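Local atomic coordinates of Alpha/beta hydrolase (Legionella pneumophila subsp. pneumophila str. Philadelphia 1, PDB entry 4EZI), a protein that is functionally uncharacterised but adopts the alpha/beta-hydrolase fold and probably acts as a serine hydrolase, perhaps on lipid esters. Residues 103-106 against 110-113; 233-238 against 292-297; 332-335 against 339-342. All coordinates share one frame; numbering follows the deposited sequence.

Contact 1 of 3, residues 103-106 against 110-113; sequences AAYG and GYMT
Tyr105 and Gly106, in the last turns of a helix, meet Gly110, Tyr111 and Thr113, which lead out of it into a strand. The two ends are tied backbone to backbone: Tyr111 N donates to Tyr105 O at 2.9 Å, with an N-H...O angle of 157°. Beside it Gly110 N reaches Gly106 O at 3.0 Å on a more bent path. The first bond joins residues six apart in sequence and follows a wider, pi-type turn at 103-106. Gly110 takes the chain out of the helix with a positive phi of 80°, a conformation that glycine adopts readily.

Packing is also close round Gly106 and Thr113. Gly106 CA comes 3.6 Å from Tyr111 O in a CA-H...O contact, and a CB here would lie close to Thr113 OG1. That hydroxyl oxygen, Thr113 OG1, lies 3.5 Å from Tyr105 CB; chi1 of -58° sets it beside its own backbone N, from where it donates to Tyr111 O at 3.1 Å. The contact thus closes the helix-to-strand half of a beta-alpha-beta crossover, in which helix 99-108 joins the parallel neighbouring strands 74-80 and 112-116.

Gly110, partly exposed, is the end nearer solvent, and packing is looser between the two aromatic rings. Tyr111 CD2 comes near the plane of the Tyr105 ring at its edge, but no closer than 4.3 Å to CD1. Each tyrosine has other company: the Tyr111 ring stacks with Tyr164 and its OH bonds Glu370, while Tyr105 packs against Leu359 and Val363 of helix 355-370.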
loop_
_atom_site.group_PDB
_atom_site.type_symbol
_atom_site.label_atom_id
_atom_site.label_comp_id
_atom_site.label_asym_id
_atom_site.label_seq_id
_atom_site.Cartn_x
_atom_site.Cartn_y
_atom_site.Cartn_z
ATOM N N ALA A 103 1.389 -6.121 15.355
ATOM C CA ALA A 103 1.438 -5.704 16.739
ATOM C C ALA A 103 0.509 -4.522 16.993
ATOM O O ALA A 103 -0.230 -4.487 17.976
ATOM C CB ALA A 103 2.869 -5.402 17.145
ATOM N N ALA A 104 0.579 -3.532 16.109
ATOM C CA ALA A 104 -0.201 -2.317 16.295
ATOM C C ALA A 104 -1.693 -2.555 16.054
ATOM O O ALA A 104 -2.525 -2.182 16.870
ATOM C CB ALA A 104 0.360 -1.211 15.378
ATOM N N TYR A 105 -2.020 -3.149 14.915
ATOM C CA TYR A 105 -3.411 -3.299 14.513
ATOM C C TYR A 105 -4.120 -4.490 15.127
ATOM O O TYR A 105 -5.340 -4.437 15.316
ATOM C CB TYR A 105 -3.511 -3.388 12.990
ATOM C CG TYR A 105 -3.268 -2.090 12.265
ATOM C CD1 TYR A 105 -4.146 -1.035 12.403
ATOM C CD2 TYR A 105 -2.174 -1.913 11.408
ATOM C CE1 TYR A 105 -3.949 0.169 11.736
ATOM C CE2 TYR A 105 -1.956 -0.715 10.738
ATOM C CZ TYR A 105 -2.847 0.322 10.902
ATOM O OH TYR A 105 -2.703 1.520 10.221
ATOM N N GLY A 106 -3.370 -5.557 15.367
ATOM C CA GLY A 106 -3.909 -6.811 15.853
ATOM C C GLY A 106 -3.713 -6.979 17.344
ATOM O O GLY A 106 -4.687 -6.942 18.115
ATOM N N GLY A 110 -6.712 -4.776 18.383
ATOM C CA GLY A 110 -7.702 -5.844 18.404
ATOM C C GLY A 110 -8.496 -6.059 17.125
ATOM O O GLY A 110 -9.559 -6.652 17.164
ATOM N N TYR A 111 -7.955 -5.621 15.990
ATOM C CA TYR A 111 -8.621 -5.785 14.720
ATOM C C TYR A 111 -8.140 -7.043 14.022
ATOM O O TYR A 111 -6.972 -7.440 14.133
ATOM C CB TYR A 111 -8.361 -4.578 13.802
ATOM C CG TYR A 111 -8.729 -3.211 14.376
ATOM C CD1 TYR A 111 -9.801 -3.045 15.241
ATOM C CD2 TYR A 111 -8.000 -2.094 14.034
ATOM C CE1 TYR A 111 -10.138 -1.789 15.736
ATOM C CE2 TYR A 111 -8.313 -0.854 14.515
ATOM C CZ TYR A 111 -9.378 -0.695 15.381
ATOM O OH TYR A 111 -9.685 0.568 15.853
HETATM N N MSE A 112 -9.048 -7.680 13.284
HETATM C CA MSE A 112 -8.663 -8.681 12.313
HETATM C C MSE A 112 -7.902 -7.991 11.200
HETATM O O MSE A 112 -8.457 -7.109 10.545
HETATM C CB MSE A 112 -9.879 -9.434 11.791
HETATM C CG MSE A 112 -9.479 -10.485 10.732
HETATM SE SE MSE A 112 -10.954 -11.620 10.202
HETATM C CE MSE A 112 -11.139 -11.079 8.393
ATOM N N THR A 113 -6.622 -8.330 11.044
ATOM C CA THR A 113 -5.693 -7.585 10.214
ATOM C C THR A 113 -5.489 -8.365 8.918
ATOM O O THR A 113 -5.076 -9.533 8.925
ATOM C CB THR A 113 -4.394 -7.307 11.008
ATOM O OG1 THR A 113 -4.729 -6.590 12.205
ATOM C CG2 THR A 113 -3.397 -6.519 10.200
#

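Contact 2 of 3, residues 233-238 against 292-297; sequences KSYWSG and TEILKI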
loop_
_atom_site.group_PDB
_atom_site.type_symbol
_atom_site.label_atom_id
_atom_site.label_comp_id
_atom_site.label_asym_id
_atom_site.label_seq_id
_atom_site.Cartn_x
_atom_site.Cartn_y
_atom_site.Cartn_z
ATOM N N LYS A 233 1.685 -2.887 -20.204
ATOM C CA LYS A 233 0.846 -2.018 -21.064
ATOM C C LYS A 233 1.480 -1.623 -22.393
ATOM O O LYS A 233 0.776 -1.178 -23.290
ATOM C CB LYS A 233 0.442 -0.759 -20.311
ATOM C CG LYS A 233 -0.255 -1.019 -19.000
ATOM C CD LYS A 233 -1.552 -1.839 -19.163
ATOM C CE LYS A 233 -2.258 -2.096 -17.828
ATOM N NZ LYS A 233 -3.350 -3.103 -17.989
ATOM N N SER A 234 2.806 -1.723 -22.513
ATOM C CA SER A 234 3.504 -1.394 -23.751
ATOM C C SER A 234 3.090 -0.038 -24.333
ATOM O O SER A 234 2.857 0.109 -25.542
ATOM C CB SER A 234 3.340 -2.507 -24.787
ATOM O OG SER A 234 4.326 -2.358 -25.789
ATOM N N TYR A 235 3.060 0.979 -23.484
ATOM C CA TYR A 235 2.706 2.318 -23.941
ATOM C C TYR A 235 3.794 2.960 -24.802
ATOM O O TYR A 235 3.504 3.883 -25.564
ATOM C CB TYR A 235 2.375 3.249 -22.766
ATOM C CG TYR A 235 1.128 2.906 -21.980
ATOM C CD1 TYR A 235 -0.057 2.488 -22.612
ATOM C CD2 TYR A 235 1.119 3.006 -20.596
ATOM C CE1 TYR A 235 -1.221 2.212 -21.875
ATOM C CE2 TYR A 235 -0.027 2.709 -19.848
ATOM C CZ TYR A 235 -1.182 2.301 -20.499
ATOM O OH TYR A 235 -2.309 1.994 -19.787
ATOM N N TRP A 236 5.030 2.487 -24.676
ATOM C CA TRP A 236 6.151 2.986 -25.458
ATOM C C TRP A 236 6.600 1.914 -26.461
ATOM O O TRP A 236 6.106 0.784 -26.440
ATOM C CB TRP A 236 7.305 3.450 -24.537
ATOM C CG TRP A 236 6.854 4.608 -23.685
ATOM C CD1 TRP A 236 6.883 5.938 -24.047
ATOM C CD2 TRP A 236 6.241 4.562 -22.391
ATOM N NE1 TRP A 236 6.328 6.707 -23.063
ATOM C CE2 TRP A 236 5.928 5.891 -22.035
ATOM C CE3 TRP A 236 5.936 3.531 -21.493
ATOM C CZ2 TRP A 236 5.337 6.215 -20.810
ATOM C CZ3 TRP A 236 5.371 3.856 -20.280
ATOM C CH2 TRP A 236 5.068 5.184 -19.954
ATOM N N SER A 237 7.525 2.271 -27.348
ATOM C CA SER A 237 7.902 1.361 -28.431
ATOM C C SER A 237 8.642 0.145 -27.906
ATOM O O SER A 237 8.559 -0.923 -28.476
ATOM C CB SER A 237 8.719 2.079 -29.495
ATOM O OG SER A 237 9.868 2.696 -28.944
ATOM N N GLY A 238 9.403 0.328 -26.831
ATOM C CA GLY A 238 10.166 -0.730 -26.213
ATOM C C GLY A 238 10.935 -0.165 -25.030
ATOM O O GLY A 238 10.904 1.035 -24.769
ATOM N N THR A 292 0.617 10.856 -21.856
ATOM C CA THR A 292 0.318 11.613 -20.661
ATOM C C THR A 292 -1.130 11.444 -20.180
ATOM O O THR A 292 -1.370 11.324 -18.978
ATOM C CB THR A 292 0.695 13.090 -20.872
ATOM O OG1 THR A 292 2.122 13.201 -21.056
ATOM C CG2 THR A 292 0.302 13.916 -19.686
ATOM N N GLU A 293 -2.101 11.430 -21.089
ATOM C CA GLU A 293 -3.483 11.309 -20.639
ATOM C C GLU A 293 -3.787 9.981 -19.920
ATOM O O GLU A 293 -4.393 9.974 -18.849
ATOM C CB GLU A 293 -4.452 11.622 -21.769
ATOM C CG GLU A 293 -4.434 13.119 -22.187
ATOM C CD GLU A 293 -4.507 14.115 -21.010
ATOM O OE1 GLU A 293 -5.351 13.927 -20.104
ATOM O OE2 GLU A 293 -3.710 15.088 -20.986
ATOM N N ILE A 294 -3.315 8.864 -20.462
ATOM C CA ILE A 294 -3.517 7.569 -19.825
ATOM C C ILE A 294 -2.711 7.450 -18.514
ATOM O O ILE A 294 -3.149 6.786 -17.558
ATOM C CB ILE A 294 -3.230 6.408 -20.828
ATOM C CG1 ILE A 294 -3.811 5.077 -20.327
ATOM C CG2 ILE A 294 -1.755 6.312 -21.152
ATOM C CD1 ILE A 294 -5.338 5.077 -20.245
ATOM N N LEU A 295 -1.545 8.090 -18.459
ATOM C CA LEU A 295 -0.735 8.124 -17.250
ATOM C C LEU A 295 -1.466 8.868 -16.136
ATOM O O LEU A 295 -1.445 8.447 -14.971
ATOM C CB LEU A 295 0.633 8.729 -17.526
ATOM C CG LEU A 295 1.533 7.862 -18.411
ATOM C CD1 LEU A 295 2.728 8.624 -18.982
ATOM C CD2 LEU A 295 2.011 6.636 -17.654
ATOM N N LYS A 296 -2.097 9.995 -16.474
ATOM C CA LYS A 296 -2.919 10.732 -15.517
ATOM C C LYS A 296 -4.108 9.924 -15.021
ATOM O O LYS A 296 -4.430 9.962 -13.836
ATOM C CB LYS A 296 -3.386 12.069 -16.098
ATOM C CG LYS A 296 -2.260 13.059 -16.224
ATOM C CD LYS A 296 -2.608 14.282 -17.108
ATOM C CE LYS A 296 -3.753 15.090 -16.610
ATOM N NZ LYS A 296 -3.973 16.232 -17.565
ATOM N N ILE A 297 -4.758 9.192 -15.920
ATOM C CA ILE A 297 -5.865 8.332 -15.509
ATOM C C ILE A 297 -5.387 7.281 -14.505
ATOM O O ILE A 297 -6.054 7.032 -13.500
ATOM C CB ILE A 297 -6.614 7.689 -16.692
ATOM C CG1 ILE A 297 -7.233 8.776 -17.581
ATOM C CG2 ILE A 297 -7.729 6.766 -16.173
ATOM C CD1 ILE A 297 -8.286 9.647 -16.896
#
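At their closest, Tyr235 and Ile294, the backbones are still 9.1 Å apart between CA atoms, and with no hydrogen bond joining loop 233-238 to the helical turns of 292-297, side chains alone make the contact between these two segments; Asn291, just ahead of the helix, bonds Tyr235 O. Ser234, with positive phi, has just ended helix 218-233, and the chain then presents two aromatic residues in succession.

Tyr235 lays its ring across Ile294, the two side chains crossing at about a right angle. Methyl CG2 of Ile294 sits over the middle of one ring face, 4.1 Å from the centroid and 9° off the normal, a CH-pi contact. CG1, anti to the backbone N of Ile294 (chi1 -164°), extends along the ring to the phenol end, 3.5 Å from Tyr235 OH. Lys233 CB covers the opposite face, making a sandwich of aliphatic groups. Ile294 was modelled in two conformers, so these details hold for one of them.

Trp236 and Leu295 approach from opposite directions. The forked leucine spreads along the far rim of the indole: CD1 lies 4.0 Å from CZ2, near the ring plane, and CD2 4.1 Å from CH2. This pair is buried, which suits two large apolar groups, and the indole's one polar atom, NE1, is satisfied by Asp289. Phe280 meets the same indole edge-to-face, and Leu229 of helix 218-233 touches both Trp236 and Leu295.

All these elements belong to the helical insertion between strands 193-197 and 310-314, an arrangement typical of the cap, or lid, of alpha/beta hydrolases, which it probably represents here.

Contact 3 of 3, residues 332-335 against 339-342; sequences SFRK and FVWI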
loop_
_atom_site.group_PDB
_atom_site.type_symbol
_atom_site.label_atom_id
_atom_site.label_comp_id
_atom_site.label_asym_id
_atom_site.label_seq_id
_atom_site.Cartn_x
_atom_site.Cartn_y
_atom_site.Cartn_z
ATOM N N SER A 332 -8.907 18.911 -2.741
ATOM C CA SER A 332 -9.795 18.256 -3.677
ATOM C C SER A 332 -10.900 17.444 -2.978
ATOM O O SER A 332 -12.077 17.567 -3.310
ATOM C CB SER A 332 -8.979 17.404 -4.660
ATOM O OG SER A 332 -9.806 16.805 -5.634
ATOM N N PHE A 333 -10.518 16.628 -2.000
ATOM C CA PHE A 333 -11.496 15.828 -1.297
ATOM C C PHE A 333 -12.466 16.682 -0.466
ATOM O O PHE A 333 -13.624 16.320 -0.285
ATOM C CB PHE A 333 -10.810 14.831 -0.372
ATOM C CG PHE A 333 -10.232 13.619 -1.075
ATOM C CD1 PHE A 333 -11.059 12.768 -1.791
ATOM C CD2 PHE A 333 -8.873 13.318 -0.986
ATOM C CE1 PHE A 333 -10.558 11.630 -2.402
ATOM C CE2 PHE A 333 -8.377 12.162 -1.602
ATOM C CZ PHE A 333 -9.216 11.319 -2.303
ATOM N N ARG A 334 -11.967 17.793 0.062
ATOM C CA ARG A 334 -12.803 18.714 0.837
ATOM C C ARG A 334 -13.943 19.329 0.033
ATOM O O ARG A 334 -14.916 19.798 0.639
ATOM C CB ARG A 334 -11.961 19.817 1.473
ATOM C CG ARG A 334 -11.087 19.343 2.614
ATOM C CD ARG A 334 -11.851 19.146 3.904
ATOM N NE ARG A 334 -12.271 20.425 4.464
ATOM C CZ ARG A 334 -12.804 20.568 5.674
ATOM N NH1 ARG A 334 -12.961 19.517 6.473
ATOM N NH2 ARG A 334 -13.174 21.765 6.091
ATOM N N LYS A 335 -13.871 19.308 -1.306
ATOM C CA LYS A 335 -15.014 19.748 -2.131
ATOM C C LYS A 335 -16.248 18.886 -1.872
ATOM O O LYS A 335 -17.368 19.333 -2.088
ATOM C CB LYS A 335 -14.708 19.674 -3.628
ATOM C CG LYS A 335 -13.592 20.543 -4.137
ATOM C CD LYS A 335 -13.569 20.590 -5.682
ATOM C CE LYS A 335 -13.664 19.221 -6.391
ATOM N NZ LYS A 335 -12.533 18.293 -6.083
ATOM N N PHE A 339 -15.647 15.611 6.366
ATOM C CA PHE A 339 -15.003 14.580 7.189
ATOM C C PHE A 339 -13.697 14.097 6.540
ATOM O O PHE A 339 -13.503 12.921 6.216
ATOM C CB PHE A 339 -15.978 13.441 7.456
ATOM C CG PHE A 339 -17.270 13.923 8.079
ATOM C CD1 PHE A 339 -17.297 14.335 9.399
ATOM C CD2 PHE A 339 -18.434 14.026 7.320
ATOM C CE1 PHE A 339 -18.501 14.806 9.987
ATOM C CE2 PHE A 339 -19.632 14.497 7.893
ATOM C CZ PHE A 339 -19.651 14.889 9.221
ATOM N N VAL A 340 -12.825 15.079 6.353
ATOM C CA VAL A 340 -11.537 14.940 5.659
ATOM C C VAL A 340 -10.545 15.806 6.416
ATOM O O VAL A 340 -10.825 16.999 6.675
ATOM C CB VAL A 340 -11.620 15.416 4.181
ATOM C CG1 VAL A 340 -10.234 15.312 3.491
ATOM C CG2 VAL A 340 -12.669 14.642 3.413
ATOM N N TRP A 341 -9.419 15.205 6.778
ATOM C CA TRP A 341 -8.371 15.887 7.511
ATOM C C TRP A 341 -7.016 15.580 6.890
ATOM O O TRP A 341 -6.839 14.563 6.230
ATOM C CB TRP A 341 -8.393 15.463 8.981
ATOM C CG TRP A 341 -9.700 15.755 9.670
ATOM C CD1 TRP A 341 -10.050 16.910 10.299
ATOM C CD2 TRP A 341 -10.835 14.895 9.741
ATOM N NE1 TRP A 341 -11.330 16.807 10.785
ATOM C CE2 TRP A 341 -11.835 15.576 10.469
ATOM C CE3 TRP A 341 -11.100 13.603 9.292
ATOM C CZ2 TRP A 341 -13.076 15.023 10.723
ATOM C CZ3 TRP A 341 -12.338 13.054 9.547
ATOM C CH2 TRP A 341 -13.315 13.758 10.276
ATOM N N ILE A 342 -6.070 16.465 7.158
ATOM C CA ILE A 342 -4.684 16.296 6.746
ATOM C C ILE A 342 -3.802 16.522 7.977
ATOM O O ILE A 342 -4.063 17.402 8.803
ATOM C CB ILE A 342 -4.292 17.254 5.576
ATOM C CG1 ILE A 342 -2.890 16.914 5.077
ATOM C CG2 ILE A 342 -4.434 18.755 5.950
ATOM C CD1 ILE A 342 -2.511 17.676 3.798
#
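Arg334 and Val340 carry most of this contact, in which the end of helix 323-334 packs against the start of strand 340-344. From CB, the arginine sets out beside its own backbone N, with CG anti to the carbonyl carbon. Two bends then fold the chain, at chi2 (-78°) and chi3 (-70°), and bring its aliphatic part back along the valine, the two side chains sliding past each other in opposite directions. CD is the atom that packs: it lies 3.7 Å from Val340 CB and 4.2 Å from CG1. It also comes 3.7 Å from Val340 O, at the point where apolar cover gives way to a polar group. Beyond NE and CZ, NH1 reaches the same carbonyl at 3.3 Å, a weak hydrogen bond with an N-H...O angle of 137°; the oxygen lies oblique to the guanidinium plane.

Val340 is buried and directs its CB towards the helix. Its CG1 meets Phe333 CB at 3.9 Å and CG2 faces the backbone oxygen of Phe333, so a compact, beta-branched valine, well suited to a strand, meets the helix with both methyls. The Phe333 ring itself leads away, to an edge-to-face contact with Phe304 and to Leu310 on strand 310-314.

Near the end of the helix, Lys335 NZ donates to Ser332 O at 2.9 Å and also pairs with Asp303. The backbone N of Lys335 bonds the same Ser332 oxygen from the opposite face of its plane. The contact joins helix 323-334 to strand 340-344, the closing half of a beta-alpha-beta unit that begins with strand 310-314. Its chemistry implies a junction held mainly by apolar contact of Val340 with Arg334 CD and Phe333 CB, while the charged end of the arginine adds only a weak polar tie.

Along the chain the three contacts follow in series. Contacts 1 and 3, about 26 Å apart centre to centre, both reach the same mixed sheet and belong to beta-alpha-beta units: contact 1 brings the chain into strand 112-116, well inside the strand order, and contact 3 into strand 340-344 at one outer edge. Contact 2 uses no strand. It lies among the helices inserted between strands 193-197 and 310-314, its centre about 38 Å from that of contact 1, on the opposite side of the chain's centre, and about 30 Å from that of contact 3. The set therefore samples the two parts of an alpha/beta hydrolase, the sheet-based core and the probable helical cap.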